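Local coordinates for protein beta-catenin homolog sys-1 (Caenorhabditis elegans, PDB 3C2G) that acts as a transcriptional coregulator in the Wnt signaling asymmetry pathway, binding the TCF factor pop-1 directly to activate or repress target genes, at residues 228-239 with 256-267. Residues are numbered along the deposited sequence; the frame is centred on the assembly and turned at random.
Sequences LNAVMIGSYRLI and LIQVIIRTFDLL
Two antiparallel helices of the armadillo domain pack here, with Leu228, Ser235 and Ile239 of one meeting Thr263, Ile260 and Leu256 of the other. Their axes approach to 9.2 Å and run at 155° to each other. No hydrogen bond crosses the interface. With OG1 turned beside the backbone N (chi1 -62°), Thr263 points CG2 at the other helix, 3.8 Å from Leu228 CB; it also meets Met232 CG. Its OG1 turns back along its own helix and donates to Val259 O at 2.8 Å. Ser235 OG does the same to Val231 O, at 2.9 Å. Both small residues thus satisfy their hydroxyls inside an apolar interface. A valine in place of Thr263 would probably cost Val259 O its hydroxyl donor and leave the backbone N-H of the residue as the bond to it. Such helix pairs stack along the armadillo superhelix; helix 285-292 lies against Met232 and Ile260, and helix 189-198 against Thr263 and Leu266. The selenium of selenomethionine Met232 makes an oblique Met-aromatic contact with Phe264, 4.7 Å from the ring centroid. Leu228 CD1 sits by the CD2 methyls of Leu266 and Leu267. Toward the other end, Ile260 CG1 reaches Ser235 CB at 3.6 Å, and Ile239 CG2 touches Leu256 CB at 3.5 Å.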
ATOM      1  N   LEU A 228       4.420  17.651   6.722  1.00 28.11           N
ATOM      2  CA  LEU A 228       4.106  17.129   5.408  1.00 27.92           C
ATOM      3  C   LEU A 228       2.689  17.492   4.963  1.00 28.86           C
ATOM      4  O   LEU A 228       2.476  17.789   3.785  1.00 28.61           O
ATOM      5  CB  LEU A 228       4.391  15.633   5.334  1.00 27.50           C
ATOM      6  CG  LEU A 228       5.902  15.326   5.360  1.00 28.95           C
ATOM      7  CD1 LEU A 228       6.179  13.823   5.325  1.00 27.86           C
ATOM      8  CD2 LEU A 228       6.646  16.050   4.210  1.00 26.72           C
ATOM      9  N   ASN A 229       1.739  17.514   5.909  1.00 29.35           N
ATOM     10  CA  ASN A 229       0.381  17.959   5.624  1.00 30.12           C
ATOM     11  C   ASN A 229       0.309  19.402   5.174  1.00 29.80           C
ATOM     12  O   ASN A 229      -0.428  19.716   4.253  1.00 30.55           O
ATOM     13  CB  ASN A 229      -0.563  17.756   6.820  1.00 31.30           C
ATOM     14  CG  ASN A 229      -1.052  16.313   6.951  1.00 34.79           C
ATOM     15  OD1 ASN A 229      -0.855  15.487   6.058  1.00 39.09           O
ATOM     16  ND2 ASN A 229      -1.687  16.006   8.078  1.00 37.11           N
ATOM     17  N   ALA A 230       1.059  20.288   5.822  1.00 29.99           N
ATOM     18  CA  ALA A 230       0.998  21.706   5.467  1.00 29.71           C
ATOM     19  C   ALA A 230       1.669  21.958   4.107  1.00 30.11           C
ATOM     20  O   ALA A 230       1.269  22.858   3.377  1.00 29.93           O
ATOM     21  CB  ALA A 230       1.587  22.565   6.550  1.00 27.86           C
ATOM     22  N   VAL A 231       2.640  21.118   3.766  1.00 30.61           N
ATOM     23  CA  VAL A 231       3.313  21.170   2.477  1.00 32.84           C
ATOM     24  C   VAL A 231       2.385  20.704   1.341  1.00 34.58           C
ATOM     25  O   VAL A 231       2.310  21.351   0.291  1.00 34.61           O
ATOM     26  CB  VAL A 231       4.657  20.355   2.499  1.00 32.61           C
ATOM     27  CG1 VAL A 231       5.239  20.200   1.110  1.00 31.03           C
ATOM     28  CG2 VAL A 231       5.674  21.002   3.438  1.00 30.34           C
HETATM   29  N   MSE A 232       1.707  19.577   1.550  1.00 36.52           N
HETATM   30  CA  MSE A 232       0.632  19.112   0.663  1.00 40.15           C
HETATM   31  C   MSE A 232      -0.330  20.262   0.341  1.00 36.02           C
HETATM   32  O   MSE A 232      -0.628  20.542  -0.814  1.00 35.90           O
HETATM   33  CB  MSE A 232      -0.180  18.052   1.387  1.00 39.49           C
HETATM   34  CG  MSE A 232      -0.066  16.604   0.955  1.00 44.11           C
HETATM   35 SE   MSE A 232      -1.601  15.700   1.873  1.00 54.94          SE
HETATM   36  CE  MSE A 232      -2.948  17.006   1.402  1.00 38.65           C
ATOM     37  N   ILE A 233      -0.798  20.923   1.393  1.00 33.05           N
ATOM     38  CA  ILE A 233      -1.861  21.897   1.297  1.00 31.04           C
ATOM     39  C   ILE A 233      -1.392  23.221   0.720  1.00 29.89           C
ATOM     40  O   ILE A 233      -2.072  23.800  -0.121  1.00 30.26           O
ATOM     41  CB  ILE A 233      -2.570  22.085   2.661  1.00 30.71           C
ATOM     42  CG1 ILE A 233      -3.339  20.812   3.009  1.00 30.51           C
ATOM     43  CG2 ILE A 233      -3.512  23.290   2.646  1.00 27.47           C
ATOM     44  CD1 ILE A 233      -4.446  20.454   2.003  1.00 31.54           C
ATOM     45  N   GLY A 234      -0.249  23.700   1.193  1.00 28.32           N
ATOM     46  CA  GLY A 234       0.435  24.827   0.588  1.00 27.39           C
ATOM     47  C   GLY A 234       0.653  24.667  -0.908  1.00 26.91           C
ATOM     48  O   GLY A 234       0.417  25.600  -1.666  1.00 27.93           O
ATOM     49  N   SER A 235       1.088  23.493  -1.344  1.00 26.05           N
ATOM     50  CA  SER A 235       1.253  23.254  -2.775  1.00 26.98           C
ATOM     51  C   SER A 235      -0.099  23.232  -3.473  1.00 27.10           C
ATOM     52  O   SER A 235      -0.255  23.821  -4.556  1.00 26.83           O
ATOM     53  CB  SER A 235       2.006  21.949  -3.057  1.00 27.68           C
ATOM     54  OG  SER A 235       3.255  21.886  -2.381  1.00 28.69           O
ATOM     55  N   TYR A 236      -1.082  22.569  -2.858  1.00 27.28           N
ATOM     56  CA  TYR A 236      -2.408  22.521  -3.454  1.00 27.26           C
ATOM     57  C   TYR A 236      -2.937  23.937  -3.655  1.00 27.90           C
ATOM     58  O   TYR A 236      -3.458  24.270  -4.712  1.00 27.17           O
ATOM     59  CB  TYR A 236      -3.406  21.687  -2.644  1.00 26.60           C
ATOM     60  CG  TYR A 236      -4.763  21.731  -3.288  1.00 24.81           C
ATOM     61  CD1 TYR A 236      -5.006  21.055  -4.489  1.00 25.26           C
ATOM     62  CD2 TYR A 236      -5.782  22.505  -2.748  1.00 23.09           C
ATOM     63  CE1 TYR A 236      -6.239  21.133  -5.121  1.00 23.84           C
ATOM     64  CE2 TYR A 236      -7.018  22.579  -3.357  1.00 24.22           C
ATOM     65  CZ  TYR A 236      -7.241  21.890  -4.544  1.00 26.05           C
ATOM     66  OH  TYR A 236      -8.479  21.969  -5.149  1.00 29.19           O
ATOM     67  N   ARG A 237      -2.764  24.776  -2.649  1.00 28.78           N
ATOM     68  CA  ARG A 237      -3.244  26.131  -2.741  1.00 31.47           C
ATOM     69  C   ARG A 237      -2.710  26.864  -3.963  1.00 31.50           C
ATOM     70  O   ARG A 237      -3.410  27.689  -4.530  1.00 31.95           O
ATOM     71  CB  ARG A 237      -2.911  26.908  -1.474  1.00 32.73           C
ATOM     72  CG  ARG A 237      -3.929  26.702  -0.370  1.00 37.20           C
ATOM     73  CD  ARG A 237      -3.590  27.519   0.843  1.00 43.06           C
ATOM     74  NE  ARG A 237      -4.812  27.888   1.549  1.00 50.73           N
ATOM     75  CZ  ARG A 237      -4.881  28.787   2.529  1.00 52.96           C
ATOM     76  NH1 ARG A 237      -3.785  29.419   2.943  1.00 54.51           N
ATOM     77  NH2 ARG A 237      -6.052  29.048   3.095  1.00 54.80           N
ATOM     78  N   LEU A 238      -1.482  26.554  -4.370  1.00 31.61           N
ATOM     79  CA  LEU A 238      -0.841  27.296  -5.448  1.00 31.52           C
ATOM     80  C   LEU A 238      -1.167  26.742  -6.822  1.00 31.77           C
ATOM     81  O   LEU A 238      -1.097  27.462  -7.818  1.00 32.12           O
ATOM     82  CB  LEU A 238       0.672  27.340  -5.249  1.00 31.49           C
ATOM     83  CG  LEU A 238       1.162  28.181  -4.064  1.00 30.96           C
ATOM     84  CD1 LEU A 238       2.606  27.798  -3.722  1.00 30.93           C
ATOM     85  CD2 LEU A 238       1.038  29.671  -4.325  1.00 24.97           C
ATOM     86  N   ILE A 239      -1.518  25.464  -6.879  1.00 31.81           N
ATOM     87  CA  ILE A 239      -1.855  24.843  -8.149  1.00 31.92           C
ATOM     88  C   ILE A 239      -3.362  24.832  -8.412  1.00 33.79           C
ATOM     89  O   ILE A 239      -3.790  24.646  -9.555  1.00 33.98           O
ATOM     90  CB  ILE A 239      -1.277  23.412  -8.274  1.00 31.00           C
ATOM     91  CG1 ILE A 239      -1.967  22.434  -7.336  1.00 29.54           C
ATOM     92  CG2 ILE A 239       0.223  23.410  -8.046  1.00 31.23           C
ATOM     93  CD1 ILE A 239      -1.741  20.993  -7.712  1.00 26.68           C
ATOM     94  N   LEU A 256       5.391  21.571  -8.424  1.00 27.23           N
ATOM     95  CA  LEU A 256       4.494  21.503  -7.280  1.00 26.47           C
ATOM     96  C   LEU A 256       3.689  20.205  -7.258  1.00 26.59           C
ATOM     97  O   LEU A 256       3.494  19.633  -6.202  1.00 26.89           O
ATOM     98  CB  LEU A 256       3.594  22.727  -7.221  1.00 25.44           C
ATOM     99  CG  LEU A 256       4.271  24.043  -6.803  1.00 25.62           C
ATOM    100  CD1 LEU A 256       3.304  25.200  -6.918  1.00 23.82           C
ATOM    101  CD2 LEU A 256       4.881  24.005  -5.391  1.00 24.44           C
ATOM    102  N   ILE A 257       3.261  19.726  -8.424  1.00 27.16           N
ATOM    103  CA  ILE A 257       2.534  18.472  -8.503  1.00 27.35           C
ATOM    104  C   ILE A 257       3.432  17.380  -7.976  1.00 28.23           C
ATOM    105  O   ILE A 257       3.024  16.551  -7.149  1.00 28.68           O
ATOM    106  CB  ILE A 257       2.082  18.159  -9.948  1.00 27.73           C
ATOM    107  CG1 ILE A 257       0.838  18.991 -10.302  1.00 28.03           C
ATOM    108  CG2 ILE A 257       1.796  16.651 -10.141  1.00 25.96           C
ATOM    109  CD1 ILE A 257       0.483  18.977 -11.788  1.00 27.52           C
ATOM    110  N   GLN A 258       4.672  17.400  -8.456  1.00 29.21           N
ATOM    111  CA  GLN A 258       5.688  16.421  -8.068  1.00 28.69           C
ATOM    112  C   GLN A 258       5.986  16.519  -6.566  1.00 27.06           C
ATOM    113  O   GLN A 258       6.160  15.500  -5.909  1.00 27.42           O
ATOM    114  CB  GLN A 258       6.947  16.596  -8.929  1.00 28.95           C
ATOM    115  CG  GLN A 258       7.629  15.287  -9.373  1.00 35.08           C
ATOM    116  CD  GLN A 258       6.727  14.330 -10.190  1.00 42.17           C
ATOM    117  OE1 GLN A 258       5.930  14.753 -11.044  1.00 46.13           O
ATOM    118  NE2 GLN A 258       6.869  13.029  -9.929  1.00 42.16           N
ATOM    119  N   VAL A 259       6.017  17.731  -6.023  1.00 25.89           N
ATOM    120  CA  VAL A 259       6.164  17.909  -4.586  1.00 26.71           C
ATOM    121  C   VAL A 259       5.023  17.218  -3.805  1.00 27.08           C
ATOM    122  O   VAL A 259       5.257  16.587  -2.775  1.00 27.05           O
ATOM    123  CB  VAL A 259       6.235  19.400  -4.196  1.00 27.06           C
ATOM    124  CG1 VAL A 259       5.976  19.580  -2.690  1.00 27.74           C
ATOM    125  CG2 VAL A 259       7.580  19.987  -4.572  1.00 26.81           C
ATOM    126  N   ILE A 260       3.794  17.327  -4.309  1.00 26.64           N
ATOM    127  CA  ILE A 260       2.644  16.688  -3.669  1.00 25.72           C
ATOM    128  C   ILE A 260       2.738  15.150  -3.728  1.00 25.81           C
ATOM    129  O   ILE A 260       2.455  14.456  -2.747  1.00 26.32           O
ATOM    130  CB  ILE A 260       1.334  17.173  -4.316  1.00 25.23           C
ATOM    131  CG1 ILE A 260       1.073  18.627  -3.952  1.00 22.21           C
ATOM    132  CG2 ILE A 260       0.152  16.265  -3.939  1.00 24.71           C
ATOM    133  CD1 ILE A 260       0.218  19.331  -4.975  1.00 25.62           C
ATOM    134  N   ILE A 261       3.124  14.634  -4.885  1.00 25.40           N
ATOM    135  CA  ILE A 261       3.262  13.201  -5.092  1.00 26.10           C
ATOM    136  C   ILE A 261       4.345  12.587  -4.204  1.00 27.86           C
ATOM    137  O   ILE A 261       4.138  11.542  -3.599  1.00 29.71           O
ATOM    138  CB  ILE A 261       3.502  12.873  -6.588  1.00 25.70           C
ATOM    139  CG1 ILE A 261       2.235  13.206  -7.395  1.00 25.98           C
ATOM    140  CG2 ILE A 261       3.914  11.423  -6.765  1.00 22.79           C
ATOM    141  CD1 ILE A 261       2.353  13.065  -8.905  1.00 25.11           C
ATOM    142  N   ARG A 262       5.486  13.242  -4.097  1.00 28.64           N
ATOM    143  CA  ARG A 262       6.541  12.746  -3.228  1.00 29.92           C
ATOM    144  C   ARG A 262       6.186  12.886  -1.744  1.00 28.47           C
ATOM    145  O   ARG A 262       6.665  12.119  -0.913  1.00 28.88           O
ATOM    146  CB  ARG A 262       7.877  13.433  -3.547  1.00 29.51           C
ATOM    147  CG  ARG A 262       8.475  13.042  -4.920  1.00 31.66           C
ATOM    148  CD  ARG A 262       9.777  13.820  -5.161  1.00 33.90           C
ATOM    149  NE  ARG A 262      10.358  13.623  -6.491  1.00 42.57           N
ATOM    150  CZ  ARG A 262      11.495  12.973  -6.736  1.00 44.41           C
ATOM    151  NH1 ARG A 262      12.201  12.443  -5.738  1.00 46.66           N
ATOM    152  NH2 ARG A 262      11.934  12.860  -7.984  1.00 43.51           N
ATOM    153  N   THR A 263       5.358  13.866  -1.407  1.00 27.03           N
ATOM    154  CA  THR A 263       4.851  13.969  -0.044  1.00 27.04           C
ATOM    155  C   THR A 263       3.897  12.814   0.275  1.00 27.56           C
ATOM    156  O   THR A 263       3.958  12.265   1.367  1.00 27.58           O
ATOM    157  CB  THR A 263       4.171  15.305   0.189  1.00 27.29           C
ATOM    158  OG1 THR A 263       5.139  16.347   0.023  1.00 28.65           O
ATOM    159  CG2 THR A 263       3.583  15.388   1.584  1.00 26.38           C
ATOM    160  N   PHE A 264       3.047  12.432  -0.680  1.00 26.89           N
ATOM    161  CA  PHE A 264       2.205  11.256  -0.506  1.00 28.11           C
ATOM    162  C   PHE A 264       3.077  10.016  -0.315  1.00 29.44           C
ATOM    163  O   PHE A 264       2.842   9.221   0.592  1.00 30.85           O
ATOM    164  CB  PHE A 264       1.248  11.038  -1.701  1.00 27.65           C
ATOM    165  CG  PHE A 264       0.092  12.026  -1.789  1.00 24.84           C
ATOM    166  CD1 PHE A 264      -0.466  12.599  -0.654  1.00 23.87           C
ATOM    167  CD2 PHE A 264      -0.462  12.343  -3.036  1.00 25.24           C
ATOM    168  CE1 PHE A 264      -1.552  13.484  -0.758  1.00 24.97           C
ATOM    169  CE2 PHE A 264      -1.545  13.224  -3.152  1.00 22.98           C
ATOM    170  CZ  PHE A 264      -2.091  13.794  -2.013  1.00 24.86           C
ATOM    171  N   ASP A 265       4.077   9.852  -1.173  1.00 31.02           N
ATOM    172  CA  ASP A 265       4.994   8.709  -1.102  1.00 32.06           C
ATOM    173  C   ASP A 265       5.738   8.646   0.237  1.00 30.67           C
ATOM    174  O   ASP A 265       5.846   7.581   0.829  1.00 30.99           O
ATOM    175  CB  ASP A 265       5.991   8.751  -2.267  1.00 34.23           C
ATOM    176  CG  ASP A 265       6.940   7.547  -2.283  1.00 40.40           C
ATOM    177  OD1 ASP A 265       6.458   6.388  -2.343  1.00 47.50           O
ATOM    178  OD2 ASP A 265       8.173   7.757  -2.233  1.00 45.16           O
ATOM    179  N   LEU A 266       6.228   9.787   0.723  1.00 29.01           N
ATOM    180  CA  LEU A 266       6.953   9.828   1.996  1.00 27.87           C
ATOM    181  C   LEU A 266       6.038   9.490   3.202  1.00 27.13           C
ATOM    182  O   LEU A 266       6.384   8.630   4.030  1.00 27.33           O
ATOM    183  CB  LEU A 266       7.680  11.164   2.174  1.00 26.70           C
ATOM    184  CG  LEU A 266       8.578  11.342   3.401  1.00 29.23           C
ATOM    185  CD1 LEU A 266       9.597  10.206   3.567  1.00 29.07           C
ATOM    186  CD2 LEU A 266       9.284  12.708   3.387  1.00 28.66           C
ATOM    187  N   LEU A 267       4.874  10.132   3.283  1.00 25.11           N
ATOM    188  CA  LEU A 267       3.857   9.751   4.280  1.00 24.50           C
ATOM    189  C   LEU A 267       3.505   8.257   4.244  1.00 24.81           C
ATOM    190  O   LEU A 267       3.391   7.625   5.286  1.00 23.92           O
ATOM    191  CB  LEU A 267       2.596  10.575   4.095  1.00 23.99           C
ATOM    192  CG  LEU A 267       2.765  12.018   4.522  1.00 21.58           C
ATOM    193  CD1 LEU A 267       1.698  12.849   3.865  1.00 16.31           C
ATOM    194  CD2 LEU A 267       2.759  12.121   6.036  1.00 20.21           C
TER